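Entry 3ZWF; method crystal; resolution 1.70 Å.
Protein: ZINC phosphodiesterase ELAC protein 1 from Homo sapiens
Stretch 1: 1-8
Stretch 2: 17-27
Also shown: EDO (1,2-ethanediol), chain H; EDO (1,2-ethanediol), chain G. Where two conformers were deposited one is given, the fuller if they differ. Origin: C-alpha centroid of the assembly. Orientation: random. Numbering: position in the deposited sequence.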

ATOM      1  N   MET A   1      20.545 -14.266  15.705  1.00 48.07           N
ATOM      2  CA  MET A   1      19.137 -13.781  15.811  1.00 45.77           C
ATOM      3  C   MET A   1      19.126 -12.268  15.905  1.00 44.17           C
ATOM      4  O   MET A   1      19.758 -11.678  16.778  1.00 42.73           O
ATOM      5  CB  MET A   1      18.429 -14.362  17.027  1.00 47.27           C
ATOM      6  CG  MET A   1      16.994 -13.881  17.190  1.00 47.28           C
ATOM      7  SD  MET A   1      16.214 -14.489  18.674  1.00 52.35           S
ATOM      8  CE  MET A   1      15.668 -16.134  18.167  1.00 54.97           C
ATOM      9  N   ASP A   2      18.412 -11.632  14.987  1.00 39.32           N
ATOM     10  CA  ASP A   2      18.296 -10.180  15.052  1.00 38.30           C
ATOM     11  C   ASP A   2      16.912  -9.694  14.674  1.00 35.19           C
ATOM     12  O   ASP A   2      16.113 -10.420  14.088  1.00 35.32           O
ATOM     13  CB  ASP A   2      19.409  -9.453  14.282  1.00 43.30           C
ATOM     14  CG  ASP A   2      19.582  -9.934  12.867  1.00 49.68           C
ATOM     15  OD1 ASP A   2      18.599  -9.988  12.106  1.00 43.29           O
ATOM     16  OD2 ASP A   2      20.735 -10.245  12.503  1.00 63.42           O
ATOM     17  N   VAL A   3      16.625  -8.490  15.127  1.00 33.43           N
ATOM     18  CA  VAL A   3      15.407  -7.788  14.829  1.00 32.25           C
ATOM     19  C   VAL A   3      15.760  -6.545  14.019  1.00 31.31           C
ATOM     20  O   VAL A   3      16.608  -5.772  14.423  1.00 32.01           O
ATOM     21  CB  VAL A   3      14.754  -7.430  16.158  1.00 33.39           C
ATOM     22  CG1 VAL A   3      13.455  -6.781  16.000  1.00 32.88           C
ATOM     23  CG2 VAL A   3      14.575  -8.729  16.983  1.00 38.85           C
ATOM     24  N   THR A   4      15.105  -6.375  12.874  1.00 30.40           N
ATOM     25  CA  THR A   4      15.289  -5.201  12.039  1.00 30.15           C
ATOM     26  C   THR A   4      13.983  -4.403  11.939  1.00 28.77           C
ATOM     27  O   THR A   4      12.961  -4.922  11.495  1.00 28.15           O
ATOM     28  CB  THR A   4      15.731  -5.580  10.605  1.00 31.60           C
ATOM     29  OG1 THR A   4      16.967  -6.290  10.643  1.00 34.22           O
ATOM     30  CG2 THR A   4      15.890  -4.303   9.716  1.00 31.32           C
ATOM     31  N   PHE A   5      14.023  -3.148  12.352  1.00 28.76           N
ATOM     32  CA  PHE A   5      12.870  -2.248  12.226  1.00 28.04           C
ATOM     33  C   PHE A   5      12.785  -1.670  10.837  1.00 27.69           C
ATOM     34  O   PHE A   5      13.686  -0.981  10.393  1.00 29.70           O
ATOM     35  CB  PHE A   5      12.934  -1.151  13.280  1.00 29.00           C
ATOM     36  CG  PHE A   5      12.763  -1.687  14.662  1.00 32.03           C
ATOM     37  CD1 PHE A   5      13.848  -2.215  15.317  1.00 34.09           C
ATOM     38  CD2 PHE A   5      11.501  -1.788  15.263  1.00 33.98           C
ATOM     39  CE1 PHE A   5      13.723  -2.791  16.597  1.00 38.40           C
ATOM     40  CE2 PHE A   5      11.379  -2.388  16.567  1.00 31.44           C
ATOM     41  CZ  PHE A   5      12.474  -2.865  17.199  1.00 37.56           C
ATOM     42  N   LEU A   6      11.679  -1.889  10.151  1.00 26.94           N
ATOM     43  CA  LEU A   6      11.467  -1.328   8.833  1.00 27.95           C
ATOM     44  C   LEU A   6      10.638  -0.035   8.872  1.00 29.85           C
ATOM     45  O   LEU A   6      10.875   0.905   8.099  1.00 31.00           O
ATOM     46  CB  LEU A   6      10.865  -2.345   7.866  1.00 29.03           C
ATOM     47  CG  LEU A   6      11.758  -3.569   7.619  1.00 31.32           C
ATOM     48  CD1 LEU A   6      11.029  -4.680   6.925  1.00 36.03           C
ATOM     49  CD2 LEU A   6      13.060  -3.226   6.878  1.00 32.58           C
ATOM     50  N   GLY A   7       9.677   0.001   9.776  1.00 26.53           N
ATOM     51  CA  GLY A   7       8.846   1.163   9.984  1.00 25.26           C
ATOM     52  C   GLY A   7       8.455   1.294  11.429  1.00 25.51           C
ATOM     53  O   GLY A   7       7.948   0.316  12.084  1.00 27.26           O
ATOM     54  N   THR A   8       8.663   2.491  11.921  1.00 24.57           N
ATOM     55  CA  THR A   8       8.582   2.834  13.343  1.00 24.84           C
ATOM     56  C   THR A   8       7.557   3.932  13.608  1.00 24.53           C
ATOM     57  O   THR A   8       7.476   4.444  14.698  1.00 24.97           O
ATOM     58  CB  THR A   8       9.937   3.216  13.875  1.00 25.72           C
ATOM     59  OG1 THR A   8      10.471   4.393  13.198  1.00 26.16           O
ATOM     60  CG2 THR A   8      10.944   2.030  13.694  1.00 26.33           C
ATOM     61  N   ARG A  17       9.607   8.042   9.034  1.00 26.24           N
ATOM     62  CA  ARG A  17       9.237   6.779   9.702  1.00 25.55           C
ATOM     63  C   ARG A  17       8.181   6.018   8.899  1.00 24.77           C
ATOM     64  O   ARG A  17       7.056   6.502   8.736  1.00 24.40           O
ATOM     65  CB  ARG A  17       8.703   6.995  11.120  1.00 25.44           C
ATOM     66  CG  ARG A  17       9.654   7.604  12.139  1.00 26.27           C
ATOM     67  CD  ARG A  17       8.992   7.640  13.505  1.00 26.16           C
ATOM     68  NE  ARG A  17       9.765   8.293  14.573  1.00 27.82           N
ATOM     69  CZ  ARG A  17      10.742   7.706  15.265  1.00 27.81           C
ATOM     70  NH1 ARG A  17      11.123   6.461  14.996  1.00 28.28           N
ATOM     71  NH2 ARG A  17      11.334   8.351  16.244  1.00 28.90           N
ATOM     72  N   GLY A  18       8.574   4.848   8.403  1.00 24.68           N
ATOM     73  CA  GLY A  18       7.664   3.971   7.677  1.00 24.08           C
ATOM     74  C   GLY A  18       6.544   3.458   8.578  1.00 23.48           C
ATOM     75  O   GLY A  18       6.617   3.599   9.812  1.00 23.56           O
ATOM     76  N   ALA A  19       5.502   2.947   7.955  1.00 23.01           N
ATOM     77  CA  ALA A  19       4.438   2.283   8.679  1.00 22.58           C
ATOM     78  C   ALA A  19       4.941   0.980   9.293  1.00 22.62           C
ATOM     79  O   ALA A  19       5.987   0.427   8.907  1.00 24.02           O
ATOM     80  CB  ALA A  19       3.267   2.027   7.777  1.00 22.25           C
ATOM     81  N   SER A  20       4.178   0.490  10.256  1.00 22.42           N
ATOM     82  CA  SER A  20       4.632  -0.648  11.069  0.50 22.61           C
ATOM     83  C   SER A  20       5.127  -1.858  10.268  1.00 22.74           C
ATOM     84  O   SER A  20       4.428  -2.407   9.425  1.00 22.70           O
ATOM     85  CB  SER A  20       3.538  -1.067  12.035  0.50 22.45           C
ATOM     86  OG  SER A  20       3.456  -0.049  13.015  0.50 23.47           O
ATOM     87  N   ALA A  21       6.365  -2.270  10.561  1.00 23.28           N
ATOM     88  CA  ALA A  21       6.960  -3.507  10.059  1.00 23.65           C
ATOM     89  C   ALA A  21       8.282  -3.762  10.800  1.00 24.41           C
ATOM     90  O   ALA A  21       9.124  -2.867  10.909  1.00 24.90           O
ATOM     91  CB  ALA A  21       7.204  -3.457   8.587  1.00 23.70           C
ATOM     92  N   VAL A  22       8.425  -4.984  11.270  1.00 24.78           N
ATOM     93  CA  VAL A  22       9.645  -5.428  11.961  0.50 25.69           C
ATOM     94  C   VAL A  22       9.944  -6.839  11.489  1.00 26.22           C
ATOM     95  O   VAL A  22       9.019  -7.664  11.391  1.00 25.90           O
ATOM     96  CB  VAL A  22       9.495  -5.492  13.516  0.50 26.63           C
ATOM     97  CG1 VAL A  22      10.901  -5.571  14.169  0.50 27.75           C
ATOM     98  CG2 VAL A  22       8.676  -4.324  14.064  0.50 26.51           C
ATOM     99  N   VAL A  23      11.213  -7.139  11.221  1.00 27.16           N
ATOM    100  CA  VAL A  23      11.641  -8.483  10.813  1.00 27.92           C
ATOM    101  C   VAL A  23      12.520  -9.153  11.860  1.00 29.01           C
ATOM    102  O   VAL A  23      13.502  -8.597  12.309  1.00 29.67           O
ATOM    103  CB  VAL A  23      12.364  -8.477   9.457  1.00 28.40           C
ATOM    104  CG1 VAL A  23      12.956  -9.823   9.135  1.00 29.46           C
ATOM    105  CG2 VAL A  23      11.391  -8.059   8.362  1.00 27.47           C
ATOM    106  N   LEU A  24      12.102 -10.351  12.256  1.00 29.28           N
ATOM    107  CA  LEU A  24      12.900 -11.260  13.057  1.00 31.82           C
ATOM    108  C   LEU A  24      13.598 -12.271  12.135  1.00 34.40           C
ATOM    109  O   LEU A  24      12.977 -12.948  11.293  1.00 33.11           O
ATOM    110  CB  LEU A  24      12.009 -11.982  14.071  1.00 31.33           C
ATOM    111  CG  LEU A  24      12.708 -12.986  14.988  1.00 33.28           C
ATOM    112  CD1 LEU A  24      13.791 -12.345  15.861  1.00 34.71           C
ATOM    113  CD2 LEU A  24      11.630 -13.656  15.850  1.00 33.70           C
ATOM    114  N   ARG A  25      14.904 -12.375  12.318  1.00 36.78           N
ATOM    115  CA  ARG A  25      15.738 -13.198  11.473  1.00 39.39           C
ATOM    116  C   ARG A  25      16.449 -14.199  12.331  1.00 46.36           C
ATOM    117  O   ARG A  25      17.025 -13.832  13.333  1.00 43.50           O
ATOM    118  CB  ARG A  25      16.739 -12.325  10.723  1.00 44.95           C
ATOM    119  CG  ARG A  25      17.376 -12.977   9.517  1.00 49.31           C
ATOM    120  CD  ARG A  25      18.139 -11.983   8.663  1.00 48.32           C
ATOM    121  NE  ARG A  25      19.062 -11.110   9.368  1.00 46.84           N
ATOM    122  CZ  ARG A  25      20.013 -10.398   8.762  1.00 57.17           C
ATOM    123  NH1 ARG A  25      20.178 -10.465   7.446  1.00 56.78           N
ATOM    124  NH2 ARG A  25      20.812  -9.610   9.477  1.00 65.93           N
ATOM    125  N   CYS A  26      16.342 -15.462  11.951  1.00 49.05           N
ATOM    126  CA  CYS A  26      17.095 -16.556  12.563  1.00 62.33           C
ATOM    127  C   CYS A  26      17.711 -17.402  11.458  1.00 71.88           C
ATOM    128  O   CYS A  26      16.993 -18.000  10.661  1.00 59.08           O
ATOM    129  CB  CYS A  26      16.197 -17.431  13.440  1.00 60.96           C
ATOM    130  SG  CYS A  26      15.204 -16.548  14.669  1.00 86.11           S
ATOM    131  N   GLU A  27      19.039 -17.428  11.408  1.00 80.70           N
ATOM    132  CA  GLU A  27      19.774 -18.296  10.486  1.00 81.37           C
ATOM    133  C   GLU A  27      19.258 -18.173   9.044  1.00 75.99           C
ATOM    134  O   GLU A  27      18.965 -19.175   8.392  1.00 83.71           O
ATOM    135  CB  GLU A  27      19.703 -19.752  10.965  1.00 77.02           C
TER
HETATM  136  C1  EDO H1367      21.093 -13.217  11.129  1.00 75.55           C
HETATM  137  O1  EDO H1367      21.030 -14.249  10.136  1.00 78.60           O
HETATM  138  C2  EDO H1367      20.261 -13.632  12.331  1.00 74.84           C
HETATM  139  O2  EDO H1367      20.305 -12.591  13.295  1.00 81.17           O
HETATM  140  C1  EDO G1366      19.292  -4.556   7.360  1.00 42.33           C
HETATM  141  O1  EDO G1366      18.567  -3.565   8.096  1.00 66.25           O
HETATM  142  C2  EDO G1366      19.856  -5.677   8.221  1.00 71.25           C
HETATM  143  O2  EDO G1366      18.819  -6.456   8.787  1.00 42.25           O
HETATM  144  O   HOH W   1      16.294  -8.856  11.275  1.00 33.68           O
HETATM  145  O   HOH W   2       5.592   1.503  13.777  1.00 27.09           O

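The strongest polar contact is the salt bridge between Asp2 and Arg25, which face each other as a hydrogen-bonded pair of an antiparallel ladder. Arg25 NE donates to Asp2 OD1 at 3.0 Å and Arg25 NH2 to Asp2 OD2 at 3.1 Å, with N-H...O angles of 152° and 156°; the carboxylate thus meets the guanidinium at its edge, near its plane. Both residues are partly exposed, a setting that suits charged groups.

The backbone carries the pairing onward. Asp2 N to Arg25 O (3.1 Å) and Arg25 N to Asp2 O (2.9 Å) form one reciprocal pair; Thr4 N to Val23 O and Val23 N to Thr4 O, both 2.8 Å and within 13° of linear, form the next. Beyond Phe5 the register shifts by one in a beta bulge, where Ala21 O accepts from both Leu6 N (2.8 Å) and Gly7 N (3.1 Å). Glycine fits here: an ideal CB on Gly7 would lie 1.8 Å from Ala19 O. Past the bulge, Arg17 NH1 donates to Thr8 OG1 at 2.8 Å.

Water 1 extends the network on the side of the sheet bearing Asp2, Thr4 and Val23, where it lies within hydrogen-bonding distance of Asp2 OD1 (2.7 Å), Thr4 OG1 (2.7 Å) and Val23 O (3.0 Å).

Val3, Phe5, Val22 and Leu24 point to the other face, where branched and aromatic side chains exclude solvent. Val22 CG1 sits 4.1 Å from the centroid of the Phe5 ring atoms, 16° off the normal, a CH-pi contact, and also meets Val3 CG1 at 3.4 Å. Leu24 CD1 touches Val3 CG2 (3.9 Å) and Met1 CG (3.8 Å). At the corner, Leu6 CD1 reaches Val23 CG2 (3.7 Å). Together the stretches bury 834 Å², summed over both sides.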